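Local coordinates for protein Cry23AA1 (Bacillus thuringiensis, PDB 4RHZ) that is a zinc-binding crystal toxin of the aerolysin family that forms a binary complex with Cry37Aa1 and probably acts by forming pores in membranes, at residues S69-T74 with V148-I153; F34-T39 with Y118-T123; Y18-V23 with A182-V187; T158-V163 with F218-Q223. All coordinates share one frame; numbering follows the deposited sequence. Where two conformers were deposited one is given.

How the contacts relate
From the N terminus, contact 3 opens first, at 18-23, and closes only at 182-187, seating the end of helix 6-18 on strand 182-190; contacts 1 and 2 are nested inside its loop. Contact 2 runs from 34-39 to 118-123, joining the large sheet to the small sheet with the hairpin 96-105/111-119. It crosses contact 1, which ties 69-74 to 148-153. Contact 4 (158-163 with 218-223) follows these two in series, crosses contact 3 and pairs two strands of the large sheet. Strand 146-179 serves contacts 1 and 4. Contacts 1 and 3 lie on opposite sides of the chain's centre, about 77 Å apart between centres, whereas contacts 2 and 4 touch through Val38 and Val163.

Contact 1: S69-T74 with V148-I153; sequences STVSFT and VEAAYI
The rings of Phe73 and Tyr152 lie nearly parallel, their planes 6° apart, but are slid past each other until they barely overlap, so that each receives the other residue's CB on one face. This packing joins two layers of the elongated beta structure of an aerolysin-family toxin: the segments 69-74 and 148-153 run in roughly the same direction with axes 8.5 Å apart at closest approach, and no hydrogen bond passes between them. CB of Phe73 stands over the middle of the Tyr152 ring, 3.4 Å from its centroid. In return, CB of Tyr152 sits above the Phe73 ring, offset toward the rim, 3.7 Å from that centroid. The result is a reciprocal pair of CH-pi contacts. At the edge of the Phe73 ring, near its plane, Ala150 O approaches CZ at 3.4 Å.

Different first torsions send the two rings past each other in opposite directions. Phe73 has CG anti to its carbonyl carbon (chi1 -65°), which sends the ring back along the strand toward Ala150, while Tyr152 has CG anti to its backbone N (chi1 -166°) and leans forward to the backbone of Thr74. Toward Val71 the contact is carried by small aliphatic groups. Val71 CG2 meets Ala150 CB at 3.8 Å, and Ala150 CB also lies 4.1 Å from Phe73 CZ. Strand 126-142 pairs with 69-74 through backbone hydrogen bonds of Val71 with Thr138 and of Phe73 with Asp136. The side chain of that same Asp136 holds the polar tip of the tyrosine, Tyr152 OH being hydrogen-bonded to OD1.

Contact 2: F34-T39 with Y118-T123; sequences FNESVT and YNYSTT
Strand 34-39 passes the end of strand 111-119 without pairing with it, the CA atoms of Val38 and Tyr118 lying 7.8 Å apart, and from Asn119 the segment 118-123 folds into a type I turn that ends at Thr122. Val38 reaches both tyrosines with different branches. Its CG1, anti to the backbone N, lies over one face of the Tyr118 ring, 4.2 Å from the centroid and 27° off the ring normal, a CH-pi contact in which side chain and ring cross at about a right angle. Its CG2, beside the backbone N, comes 3.8 Å from Tyr120 OH and also touches the base of the Tyr118 side chain. Glu36 adds only the root of its side chain, CB lying 3.6 Å from Tyr120 OH, before the chain bends at chi2 and carries the carboxylate away.

The contact joins the large mixed sheet, to which strand 32-40 belongs, to the small sheet that holds the hairpin of strands 96-105 and 111-119. Lying in sequence between the long strands 67-90 and 126-142, this hairpin probably corresponds to the tucked amphipathic hairpin that aerolysin-type toxins are thought to insert into membranes. Phe101 of the hairpin touches both Val38 and Tyr118. The buried Tyr120 OH is hydrogen-bonded to Glu166 O of the large sheet and to Thr97 OG1 of the small one, while Tyr118 OH bonds Phe218 O. The turn itself is braced by an Asx turn: Ser121 N donates to Asn119 OD1 at 2.9 Å with an N-H...O angle of 162°, the donor standing above the carbonyl plane.

Contact 3: Y18-V23 with A182-V187; sequences YGATTV and ALIAAV
Tyr18 lays one face of its ring over the methyl of Ala185, whose CB lies 4.1 Å from Tyr18 CG, above the plane and displaced toward the rim. Farther out, the ring meets Val187 tip to tip: Tyr18 OH is 3.9 Å from Val187 CG1, and Tyr18 CE2 touches the other methyl, CG2. Ile184 fills the angle behind the tyrosine. With CG1 in the crowded position between backbone N and carbonyl carbon (chi1 54°), its CD1 is carried to within 3.5 Å of Tyr18 O and 3.9 Å of Ala20 CA, so a single methyl packs against the backbone at the last helical residue and just beyond it. There the chain turns at Gly19, whose phi of 73° takes it out of the helical conformation. No hydrogen bond joins the two segments. Both are instead tied to strand 146-179 through classic beta bulges, Thr21 and Thr22 opposite Tyr178, Ile184 and Ala185 opposite Gly177. The contact thus seats the C-terminal end of helix 6-18 on strand 182-190 at one end of the elongated molecule, with Met14 of the helix touching both Val187 and Val23 of strand 22-27.

Contact 4: T158-V163 with F218-Q223; sequences TYNVPV and FIEGAQ
Val161 O is gripped twice from the opposite strand: Ile219 N donates to it at 3.0 Å, within the carbonyl plane and at an N-H...O angle of 160°, and Phe218 CA adds a CA-H...O contact at 3.3 Å. The reciprocal bond, Val161 N to Ile219 O at 2.9 Å, is straighter still, at 171°. A second, less regular pair joins Tyr159 and Gly221, and together the four bonds set strands 146-179 and 211-235 as antiparallel neighbours. Thr158, Asn160, Pro162, Phe218, Glu220 and Ala222 lie on one face of this ladder, Tyr159, Val161 and Ile219 on the other.

Tyr159 takes the crowded first torsion (chi1 55°), which folds its ring across the neighbouring strand. Its OH lies close to where a CB would stand on Gly221; the glycine has none, so the ring can lie over its backbone, and Gly221 CA makes a CH-pi contact 3.8 Å from the centroid. Val163 CG1 meets Ile219 CG2 at 3.9 Å. On the other face Asn160 and Glu220 point the same way, with ND2 3.7 Å from OE1. Phe103 of the hairpin strand 96-105 touches Tyr159, Val161 and Ile219, and the zinc ion bound by His79, Glu130 and His132 lies about 8 Å from the Tyr159 side chain. Main-chain bonds therefore fix the register, while the aromatic and aliphatic face provides an apolar surface for the hairpin.

Contact 1: S69-T74 with V148-I153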
loop_
_atom_site.group_PDB
_atom_site.type_symbol
_atom_site.label_atom_id
_atom_site.label_comp_id
_atom_site.label_asym_id
_atom_site.label_seq_id
_atom_site.Cartn_x
_atom_site.Cartn_y
_atom_site.Cartn_z
ATOM N N SER A 69 3.738 -33.147 -12.552
ATOM C CA SER A 69 2.473 -32.902 -11.872
ATOM C C SER A 69 2.074 -31.445 -12.127
ATOM O O SER A 69 2.897 -30.507 -12.009
ATOM C CB SER A 69 2.640 -33.170 -10.391
ATOM O OG SER A 69 1.416 -33.367 -9.728
ATOM N N THR A 70 0.813 -31.262 -12.499
ATOM C CA THR A 70 0.280 -29.931 -12.676
ATOM C C THR A 70 -0.398 -29.414 -11.411
ATOM O O THR A 70 -1.308 -30.060 -10.912
ATOM C CB THR A 70 -0.670 -29.904 -13.877
ATOM O OG1 THR A 70 0.140 -30.056 -15.047
ATOM C CG2 THR A 70 -1.406 -28.521 -13.994
ATOM N N VAL A 71 0.083 -28.284 -10.858
ATOM C CA VAL A 71 -0.657 -27.667 -9.703
ATOM C C VAL A 71 -1.288 -26.331 -10.128
ATOM O O VAL A 71 -0.626 -25.487 -10.744
ATOM C CB VAL A 71 0.222 -27.445 -8.430
ATOM C CG1 VAL A 71 0.574 -28.783 -7.771
ATOM C CG2 VAL A 71 1.510 -26.719 -8.775
ATOM N N SER A 72 -2.561 -26.183 -9.774
ATOM C CA SER A 72 -3.409 -25.124 -10.225
ATOM C C SER A 72 -4.014 -24.506 -8.996
ATOM O O SER A 72 -4.480 -25.231 -8.104
ATOM C CB SER A 72 -4.621 -25.687 -11.001
ATOM O OG SER A 72 -4.176 -26.172 -12.226
ATOM N N PHE A 73 -4.122 -23.192 -9.028
ATOM C CA PHE A 73 -4.654 -22.432 -7.910
ATOM C C PHE A 73 -5.634 -21.413 -8.413
ATOM O O PHE A 73 -5.487 -20.838 -9.509
ATOM C CB PHE A 73 -3.528 -21.683 -7.223
ATOM C CG PHE A 73 -2.531 -22.574 -6.594
ATOM C CD1 PHE A 73 -1.303 -22.803 -7.202
ATOM C CD2 PHE A 73 -2.819 -23.184 -5.403
ATOM C CE1 PHE A 73 -0.357 -23.629 -6.593
ATOM C CE2 PHE A 73 -1.890 -24.022 -4.782
ATOM C CZ PHE A 73 -0.645 -24.236 -5.383
ATOM N N THR A 74 -6.621 -21.171 -7.596
ATOM C CA THR A 74 -7.490 -20.090 -7.883
ATOM C C THR A 74 -7.746 -19.240 -6.635
ATOM O O THR A 74 -7.886 -19.757 -5.534
ATOM C CB THR A 74 -8.759 -20.632 -8.525
ATOM O OG1 THR A 74 -9.302 -19.607 -9.347
ATOM C CG2 THR A 74 -9.783 -21.087 -7.486
ATOM N N VAL A 148 6.660 -32.452 -2.829
ATOM C CA VAL A 148 6.697 -31.077 -3.195
ATOM C C VAL A 148 5.544 -30.396 -2.403
ATOM O O VAL A 148 4.437 -30.976 -2.217
ATOM C CB VAL A 148 6.647 -31.037 -4.721
ATOM C CG1 VAL A 148 5.491 -30.402 -5.264
ATOM C CG2 VAL A 148 7.952 -30.573 -5.315
ATOM N N GLU A 149 5.835 -29.225 -1.859
ATOM C CA GLU A 149 4.779 -28.350 -1.335
ATOM C C GLU A 149 4.757 -27.141 -2.254
ATOM O O GLU A 149 5.787 -26.417 -2.326
ATOM C CB GLU A 149 5.090 -27.897 0.095
ATOM C CG GLU A 149 4.480 -28.807 1.172
ATOM C CD GLU A 149 5.105 -28.661 2.566
ATOM O OE1 GLU A 149 5.838 -27.687 2.811
ATOM O OE2 GLU A 149 4.889 -29.542 3.427
ATOM N N ALA A 150 3.641 -26.953 -2.975
ATOM C CA ALA A 150 3.518 -25.797 -3.855
ATOM C C ALA A 150 2.555 -24.859 -3.103
ATOM O O ALA A 150 1.362 -25.211 -2.861
ATOM C CB ALA A 150 2.978 -26.159 -5.273
ATOM N N ALA A 151 3.097 -23.740 -2.644
ATOM C CA ALA A 151 2.274 -22.745 -1.867
ATOM C C ALA A 151 1.894 -21.580 -2.806
ATOM O O ALA A 151 2.720 -21.057 -3.529
ATOM C CB ALA A 151 3.064 -22.242 -0.628
ATOM N N TYR A 152 0.639 -21.182 -2.783
ATOM C CA TYR A 152 0.180 -20.042 -3.597
ATOM C C TYR A 152 0.294 -18.760 -2.769
ATOM O O TYR A 152 -0.265 -18.661 -1.661
ATOM C CB TYR A 152 -1.292 -20.317 -3.995
ATOM C CG TYR A 152 -1.830 -19.451 -5.093
ATOM C CD1 TYR A 152 -1.044 -19.144 -6.206
ATOM C CD2 TYR A 152 -3.160 -19.027 -5.076
ATOM C CE1 TYR A 152 -1.561 -18.404 -7.242
ATOM C CE2 TYR A 152 -3.670 -18.246 -6.109
ATOM C CZ TYR A 152 -2.891 -17.962 -7.158
ATOM O OH TYR A 152 -3.403 -17.267 -8.192
ATOM N N ILE A 153 1.064 -17.807 -3.288
ATOM C CA ILE A 153 1.398 -16.572 -2.585
ATOM C C ILE A 153 0.724 -15.403 -3.339
ATOM O O ILE A 153 0.889 -15.300 -4.576
ATOM C CB ILE A 153 2.930 -16.220 -2.645
ATOM C CG1 ILE A 153 3.880 -17.135 -1.810
ATOM C CG2 ILE A 153 3.171 -14.847 -2.113
ATOM C CD1 ILE A 153 3.219 -18.072 -0.905
#

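Contact 2: F34-T39 with Y118-T123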
loop_
_atom_site.group_PDB
_atom_site.type_symbol
_atom_site.label_atom_id
_atom_site.label_comp_id
_atom_site.label_asym_id
_atom_site.label_seq_id
_atom_site.Cartn_x
_atom_site.Cartn_y
_atom_site.Cartn_z
ATOM N N PHE A 34 -7.940 27.599 -15.534
ATOM C CA PHE A 34 -7.013 26.855 -16.390
ATOM C C PHE A 34 -5.823 26.320 -15.566
ATOM O O PHE A 34 -5.734 26.576 -14.310
ATOM C CB PHE A 34 -6.518 27.769 -17.558
ATOM C CG PHE A 34 -5.847 29.045 -17.079
ATOM C CD1 PHE A 34 -4.457 29.153 -17.054
ATOM C CD2 PHE A 34 -6.618 30.137 -16.603
ATOM C CE1 PHE A 34 -3.839 30.371 -16.619
ATOM C CE2 PHE A 34 -6.008 31.333 -16.159
ATOM C CZ PHE A 34 -4.629 31.447 -16.149
ATOM N N ASN A 35 -4.908 25.623 -16.274
ATOM C CA ASN A 35 -3.790 24.888 -15.660
ATOM C C ASN A 35 -4.293 24.046 -14.500
ATOM O O ASN A 35 -3.732 24.112 -13.400
ATOM C CB ASN A 35 -2.722 25.847 -15.095
ATOM C CG ASN A 35 -2.038 26.672 -16.171
ATOM O OD1 ASN A 35 -2.079 26.312 -17.349
ATOM N ND2 ASN A 35 -1.457 27.816 -15.778
ATOM N N GLU A 36 -5.393 23.336 -14.700
ATOM C CA GLU A 36 -5.850 22.357 -13.699
ATOM C C GLU A 36 -4.788 21.263 -13.576
ATOM O O GLU A 36 -4.190 20.816 -14.576
ATOM C CB GLU A 36 -7.154 21.702 -14.126
ATOM C CG GLU A 36 -8.342 22.636 -14.133
ATOM C CD GLU A 36 -8.707 23.105 -15.517
ATOM O OE1 GLU A 36 -7.804 23.477 -16.307
ATOM O OE2 GLU A 36 -9.915 23.060 -15.822
ATOM N N SER A 37 -4.555 20.832 -12.352
ATOM C CA SER A 37 -3.475 19.925 -12.101
ATOM C C SER A 37 -3.675 19.239 -10.781
ATOM O O SER A 37 -3.675 19.904 -9.738
ATOM C CB SER A 37 -2.174 20.713 -12.077
ATOM O OG SER A 37 -1.089 19.861 -11.733
ATOM N N VAL A 38 -3.873 17.922 -10.820
ATOM C CA VAL A 38 -3.837 17.141 -9.594
ATOM C C VAL A 38 -2.494 16.364 -9.557
ATOM O O VAL A 38 -2.177 15.593 -10.468
ATOM C CB VAL A 38 -5.031 16.175 -9.529
ATOM C CG1 VAL A 38 -4.854 15.170 -8.370
ATOM C CG2 VAL A 38 -6.384 16.958 -9.444
ATOM N N THR A 39 -1.689 16.622 -8.540
ATOM C CA THR A 39 -0.416 15.973 -8.418
ATOM C C THR A 39 -0.220 15.314 -7.041
ATOM O O THR A 39 -0.533 15.895 -6.006
ATOM C CB THR A 39 0.781 16.912 -8.765
ATOM O OG1 THR A 39 0.771 18.001 -7.872
ATOM C CG2 THR A 39 0.741 17.429 -10.242
ATOM N N TYR A 118 -11.134 13.827 -10.132
ATOM C CA TYR A 118 -11.303 14.906 -9.167
ATOM C C TYR A 118 -12.231 16.048 -9.635
ATOM O O TYR A 118 -11.885 16.797 -10.554
ATOM C CB TYR A 118 -9.965 15.429 -8.751
ATOM C CG TYR A 118 -9.203 14.358 -8.015
ATOM C CD1 TYR A 118 -9.374 14.170 -6.656
ATOM C CD2 TYR A 118 -8.344 13.483 -8.708
ATOM C CE1 TYR A 118 -8.669 13.188 -5.985
ATOM C CE2 TYR A 118 -7.660 12.472 -8.042
ATOM C CZ TYR A 118 -7.813 12.330 -6.709
ATOM O OH TYR A 118 -7.106 11.317 -6.080
ATOM N N ASN A 119 -13.396 16.119 -9.003
ATOM C CA ASN A 119 -14.292 17.250 -9.154
ATOM C C ASN A 119 -14.016 18.305 -8.050
ATOM O O ASN A 119 -14.275 18.061 -6.866
ATOM C CB ASN A 119 -15.736 16.784 -9.122
ATOM C CG ASN A 119 -16.772 18.013 -9.165
ATOM O OD1 ASN A 119 -16.414 19.224 -9.009
ATOM N ND2 ASN A 119 -18.046 17.669 -9.311
ATOM N N TYR A 120 -13.482 19.453 -8.445
ATOM C CA TYR A 120 -12.973 20.454 -7.466
ATOM C C TYR A 120 -14.018 21.063 -6.545
ATOM O O TYR A 120 -13.683 21.539 -5.467
ATOM C CB TYR A 120 -12.199 21.571 -8.145
ATOM C CG TYR A 120 -10.897 21.188 -8.824
ATOM C CD1 TYR A 120 -10.729 19.960 -9.464
ATOM C CD2 TYR A 120 -9.864 22.115 -8.912
ATOM C CE1 TYR A 120 -9.504 19.654 -10.155
ATOM C CE2 TYR A 120 -8.669 21.814 -9.561
ATOM C CZ TYR A 120 -8.512 20.593 -10.181
ATOM O OH TYR A 120 -7.344 20.356 -10.830
ATOM N N SER A 121 -15.275 20.915 -6.930
ATOM C CA SER A 121 -16.405 21.605 -6.300
ATOM C C SER A 121 -17.144 20.805 -5.251
ATOM O O SER A 121 -18.114 21.338 -4.641
ATOM C CB SER A 121 -17.398 22.069 -7.396
ATOM O OG SER A 121 -16.595 22.841 -8.337
ATOM N N THR A 122 -16.723 19.562 -5.023
ATOM C CA THR A 122 -17.382 18.761 -3.988
ATOM C C THR A 122 -16.385 18.057 -3.078
ATOM O O THR A 122 -15.246 17.825 -3.488
ATOM C CB THR A 122 -18.420 17.735 -4.598
ATOM O OG1 THR A 122 -19.016 17.011 -3.522
ATOM C CG2 THR A 122 -17.755 16.670 -5.538
ATOM N N THR A 123 -16.777 17.747 -1.842
ATOM C CA THR A 123 -15.959 16.897 -0.977
ATOM C C THR A 123 -16.462 15.425 -0.953
ATOM O O THR A 123 -16.001 14.581 -0.111
ATOM C CB THR A 123 -16.008 17.338 0.471
ATOM O OG1 THR A 123 -17.389 17.331 0.858
ATOM C CG2 THR A 123 -15.439 18.708 0.667
#

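Contact 3: Y18-V23 with A182-V187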
loop_
_atom_site.group_PDB
_atom_site.type_symbol
_atom_site.label_atom_id
_atom_site.label_comp_id
_atom_site.label_asym_id
_atom_site.label_seq_id
_atom_site.Cartn_x
_atom_site.Cartn_y
_atom_site.Cartn_z
ATOM N N TYR A 18 -18.767 47.528 1.202
ATOM C CA TYR A 18 -19.740 48.529 0.775
ATOM C C TYR A 18 -20.902 48.665 1.725
ATOM O O TYR A 18 -21.730 49.560 1.551
ATOM C CB TYR A 18 -20.279 48.228 -0.666
ATOM C CG TYR A 18 -19.164 48.360 -1.676
ATOM C CD1 TYR A 18 -18.609 49.593 -1.948
ATOM C CD2 TYR A 18 -18.582 47.244 -2.264
ATOM C CE1 TYR A 18 -17.546 49.736 -2.808
ATOM C CE2 TYR A 18 -17.508 47.383 -3.121
ATOM C CZ TYR A 18 -17.008 48.648 -3.406
ATOM O OH TYR A 18 -15.925 48.820 -4.239
ATOM N N GLY A 19 -21.027 47.769 2.698
ATOM C CA GLY A 19 -22.232 47.798 3.568
ATOM C C GLY A 19 -23.465 47.301 2.848
ATOM O O GLY A 19 -24.569 47.444 3.350
ATOM N N ALA A 20 -23.310 46.660 1.675
ATOM C CA ALA A 20 -24.480 46.059 0.994
ATOM C C ALA A 20 -25.121 45.037 1.908
ATOM O O ALA A 20 -24.431 44.437 2.680
ATOM C CB ALA A 20 -24.057 45.390 -0.344
ATOM N N THR A 21 -26.439 44.851 1.838
ATOM C CA THR A 21 -27.119 43.846 2.639
ATOM C C THR A 21 -27.650 42.737 1.764
ATOM O O THR A 21 -28.085 41.727 2.268
ATOM C CB THR A 21 -28.359 44.416 3.409
ATOM O OG1 THR A 21 -29.185 45.196 2.525
ATOM C CG2 THR A 21 -27.899 45.248 4.615
ATOM N N THR A 22 -27.608 42.955 0.452
ATOM C CA THR A 22 -28.087 42.047 -0.546
ATOM C C THR A 22 -27.027 42.201 -1.667
ATOM O O THR A 22 -26.625 43.349 -1.969
ATOM C CB THR A 22 -29.518 42.463 -0.923
ATOM O OG1 THR A 22 -30.448 41.705 -0.142
ATOM C CG2 THR A 22 -29.844 42.185 -2.248
ATOM N N VAL A 23 -26.539 41.070 -2.239
ATOM C CA VAL A 23 -25.521 41.091 -3.285
ATOM C C VAL A 23 -25.853 40.130 -4.431
ATOM O O VAL A 23 -26.318 38.977 -4.214
ATOM C CB VAL A 23 -24.168 40.640 -2.777
ATOM C CG1 VAL A 23 -23.135 40.529 -3.933
ATOM C CG2 VAL A 23 -23.671 41.482 -1.623
ATOM N N ALA A 182 -32.268 49.954 -2.581
ATOM C CA ALA A 182 -31.518 50.595 -3.680
ATOM C C ALA A 182 -30.166 49.927 -3.978
ATOM O O ALA A 182 -29.480 49.411 -3.067
ATOM C CB ALA A 182 -31.288 52.105 -3.367
ATOM N N LEU A 183 -29.764 50.013 -5.247
ATOM C CA LEU A 183 -28.474 49.532 -5.717
ATOM C C LEU A 183 -27.487 50.581 -5.348
ATOM O O LEU A 183 -27.659 51.689 -5.809
ATOM C CB LEU A 183 -28.497 49.351 -7.238
ATOM C CG LEU A 183 -27.183 48.907 -7.890
ATOM C CD1 LEU A 183 -27.336 47.771 -8.911
ATOM C CD2 LEU A 183 -26.449 50.027 -8.524
ATOM N N ILE A 184 -26.423 50.250 -4.607
ATOM C CA ILE A 184 -25.437 51.244 -4.151
ATOM C C ILE A 184 -24.072 50.933 -4.738
ATOM O O ILE A 184 -23.116 51.659 -4.521
ATOM C CB ILE A 184 -25.274 51.207 -2.586
ATOM C CG1 ILE A 184 -24.929 49.761 -2.131
ATOM C CG2 ILE A 184 -26.586 51.684 -1.912
ATOM C CD1 ILE A 184 -24.366 49.571 -0.710
ATOM N N ALA A 185 -23.930 49.803 -5.422
ATOM C CA ALA A 185 -22.580 49.421 -5.959
ATOM C C ALA A 185 -22.713 48.559 -7.190
ATOM O O ALA A 185 -23.550 47.660 -7.231
ATOM C CB ALA A 185 -21.722 48.720 -4.893
ATOM N N ALA A 186 -21.912 48.847 -8.189
ATOM C CA ALA A 186 -21.863 48.060 -9.372
ATOM C C ALA A 186 -20.440 48.039 -9.824
ATOM O O ALA A 186 -20.058 48.856 -10.651
ATOM C CB ALA A 186 -22.751 48.649 -10.441
ATOM N N VAL A 187 -19.653 47.086 -9.279
ATOM C CA VAL A 187 -18.199 47.045 -9.472
ATOM C C VAL A 187 -17.666 45.665 -9.986
ATOM O O VAL A 187 -18.345 44.637 -9.915
ATOM C CB VAL A 187 -17.511 47.373 -8.146
ATOM C CG1 VAL A 187 -17.901 48.832 -7.597
ATOM C CG2 VAL A 187 -17.918 46.356 -7.104
#

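Contact 4: T158-V163 with F218-Q223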
loop_
_atom_site.group_PDB
_atom_site.type_symbol
_atom_site.label_atom_id
_atom_site.label_comp_id
_atom_site.label_asym_id
_atom_site.label_seq_id
_atom_site.Cartn_x
_atom_site.Cartn_y
_atom_site.Cartn_z
ATOM N N THR A 158 -0.756 -1.690 -0.403
ATOM C CA THR A 158 -1.718 -0.672 0.029
ATOM C C THR A 158 -1.084 0.687 -0.051
ATOM O O THR A 158 0.136 0.854 0.159
ATOM C CB THR A 158 -2.117 -0.780 1.466
ATOM O OG1 THR A 158 -0.930 -0.660 2.259
ATOM C CG2 THR A 158 -2.845 -2.085 1.734
ATOM N N TYR A 159 -1.901 1.686 -0.373
ATOM C CA TYR A 159 -1.341 3.073 -0.504
ATOM C C TYR A 159 -2.353 4.117 -0.039
ATOM O O TYR A 159 -3.567 3.924 -0.192
ATOM C CB TYR A 159 -0.850 3.370 -1.916
ATOM C CG TYR A 159 -1.918 3.146 -2.922
ATOM C CD1 TYR A 159 -2.732 4.220 -3.396
ATOM C CD2 TYR A 159 -2.182 1.852 -3.389
ATOM C CE1 TYR A 159 -3.769 3.989 -4.295
ATOM C CE2 TYR A 159 -3.229 1.597 -4.271
ATOM C CZ TYR A 159 -4.012 2.677 -4.725
ATOM O OH TYR A 159 -5.016 2.362 -5.587
ATOM N N ASN A 160 -1.856 5.193 0.550
ATOM C CA ASN A 160 -2.701 6.342 0.888
ATOM C C ASN A 160 -1.911 7.595 0.547
ATOM O O ASN A 160 -0.998 7.967 1.286
ATOM C CB ASN A 160 -3.089 6.329 2.351
ATOM C CG ASN A 160 -4.202 7.391 2.687
ATOM O OD1 ASN A 160 -4.513 8.309 1.886
ATOM N ND2 ASN A 160 -4.798 7.253 3.878
ATOM N N VAL A 161 -2.214 8.228 -0.586
ATOM C CA VAL A 161 -1.346 9.329 -1.048
ATOM C C VAL A 161 -2.084 10.678 -1.074
ATOM O O VAL A 161 -3.088 10.797 -1.744
ATOM C CB VAL A 161 -0.784 9.053 -2.410
ATOM C CG1 VAL A 161 0.233 10.113 -2.808
ATOM C CG2 VAL A 161 -0.135 7.626 -2.508
ATOM N N PRO A 162 -1.591 11.689 -0.322
ATOM C CA PRO A 162 -2.176 13.025 -0.459
ATOM C C PRO A 162 -1.908 13.567 -1.843
ATOM O O PRO A 162 -0.823 13.351 -2.410
ATOM C CB PRO A 162 -1.437 13.863 0.599
ATOM C CG PRO A 162 -0.893 12.864 1.624
ATOM C CD PRO A 162 -0.631 11.613 0.806
ATOM N N VAL A 163 -2.911 14.212 -2.437
ATOM C CA VAL A 163 -2.639 14.911 -3.698
ATOM C C VAL A 163 -2.935 16.419 -3.526
ATOM O O VAL A 163 -3.752 16.840 -2.652
ATOM C CB VAL A 163 -3.411 14.311 -4.902
ATOM C CG1 VAL A 163 -3.202 12.794 -4.998
ATOM C CG2 VAL A 163 -4.917 14.607 -4.805
ATOM N N PHE A 218 -7.036 13.140 -1.884
ATOM C CA PHE A 218 -6.234 11.910 -1.765
ATOM C C PHE A 218 -6.563 10.856 -2.838
ATOM O O PHE A 218 -7.592 10.953 -3.491
ATOM C CB PHE A 218 -6.352 11.353 -0.349
ATOM C CG PHE A 218 -7.736 10.904 -0.007
ATOM C CD1 PHE A 218 -8.132 9.592 -0.272
ATOM C CD2 PHE A 218 -8.653 11.790 0.596
ATOM C CE1 PHE A 218 -9.430 9.161 0.045
ATOM C CE2 PHE A 218 -9.952 11.388 0.930
ATOM C CZ PHE A 218 -10.364 10.071 0.636
ATOM N N ILE A 219 -5.688 9.854 -2.999
ATOM C CA ILE A 219 -6.024 8.625 -3.760
ATOM C C ILE A 219 -5.536 7.481 -2.846
ATOM O O ILE A 219 -4.397 7.508 -2.371
ATOM C CB ILE A 219 -5.335 8.692 -5.139
ATOM C CG1 ILE A 219 -5.563 7.449 -5.989
ATOM C CG2 ILE A 219 -3.796 8.908 -5.026
ATOM C CD1 ILE A 219 -6.955 7.206 -6.253
ATOM N N GLU A 220 -6.409 6.556 -2.482
ATOM C CA GLU A 220 -6.036 5.488 -1.646
ATOM C C GLU A 220 -6.601 4.159 -2.184
ATOM O O GLU A 220 -7.572 4.153 -2.977
ATOM C CB GLU A 220 -6.438 5.721 -0.194
ATOM C CG GLU A 220 -7.857 5.442 0.045
ATOM C CD GLU A 220 -8.254 5.492 1.530
ATOM O OE1 GLU A 220 -7.421 5.153 2.420
ATOM O OE2 GLU A 220 -9.422 5.835 1.812
ATOM N N GLY A 221 -6.013 3.032 -1.754
ATOM C CA GLY A 221 -6.306 1.686 -2.382
ATOM C C GLY A 221 -5.546 0.520 -1.704
ATOM O O GLY A 221 -4.601 0.746 -0.931
ATOM N N ALA A 222 -5.950 -0.705 -2.016
ATOM C CA ALA A 222 -5.307 -1.904 -1.520
ATOM C C ALA A 222 -5.643 -2.912 -2.589
ATOM O O ALA A 222 -6.818 -3.100 -2.891
ATOM C CB ALA A 222 -5.930 -2.347 -0.164
ATOM N N GLN A 223 -4.643 -3.541 -3.193
ATOM C CA GLN A 223 -4.947 -4.644 -4.139
ATOM C C GLN A 223 -3.857 -5.681 -4.149
ATOM O O GLN A 223 -2.702 -5.415 -3.757
ATOM C CB GLN A 223 -5.102 -4.129 -5.595
ATOM C CG GLN A 223 -3.909 -3.403 -6.001
ATOM C CD GLN A 223 -3.904 -3.056 -7.473
ATOM O OE1 GLN A 223 -4.164 -1.882 -7.838
ATOM N NE2 GLN A 223 -3.577 -4.059 -8.352
#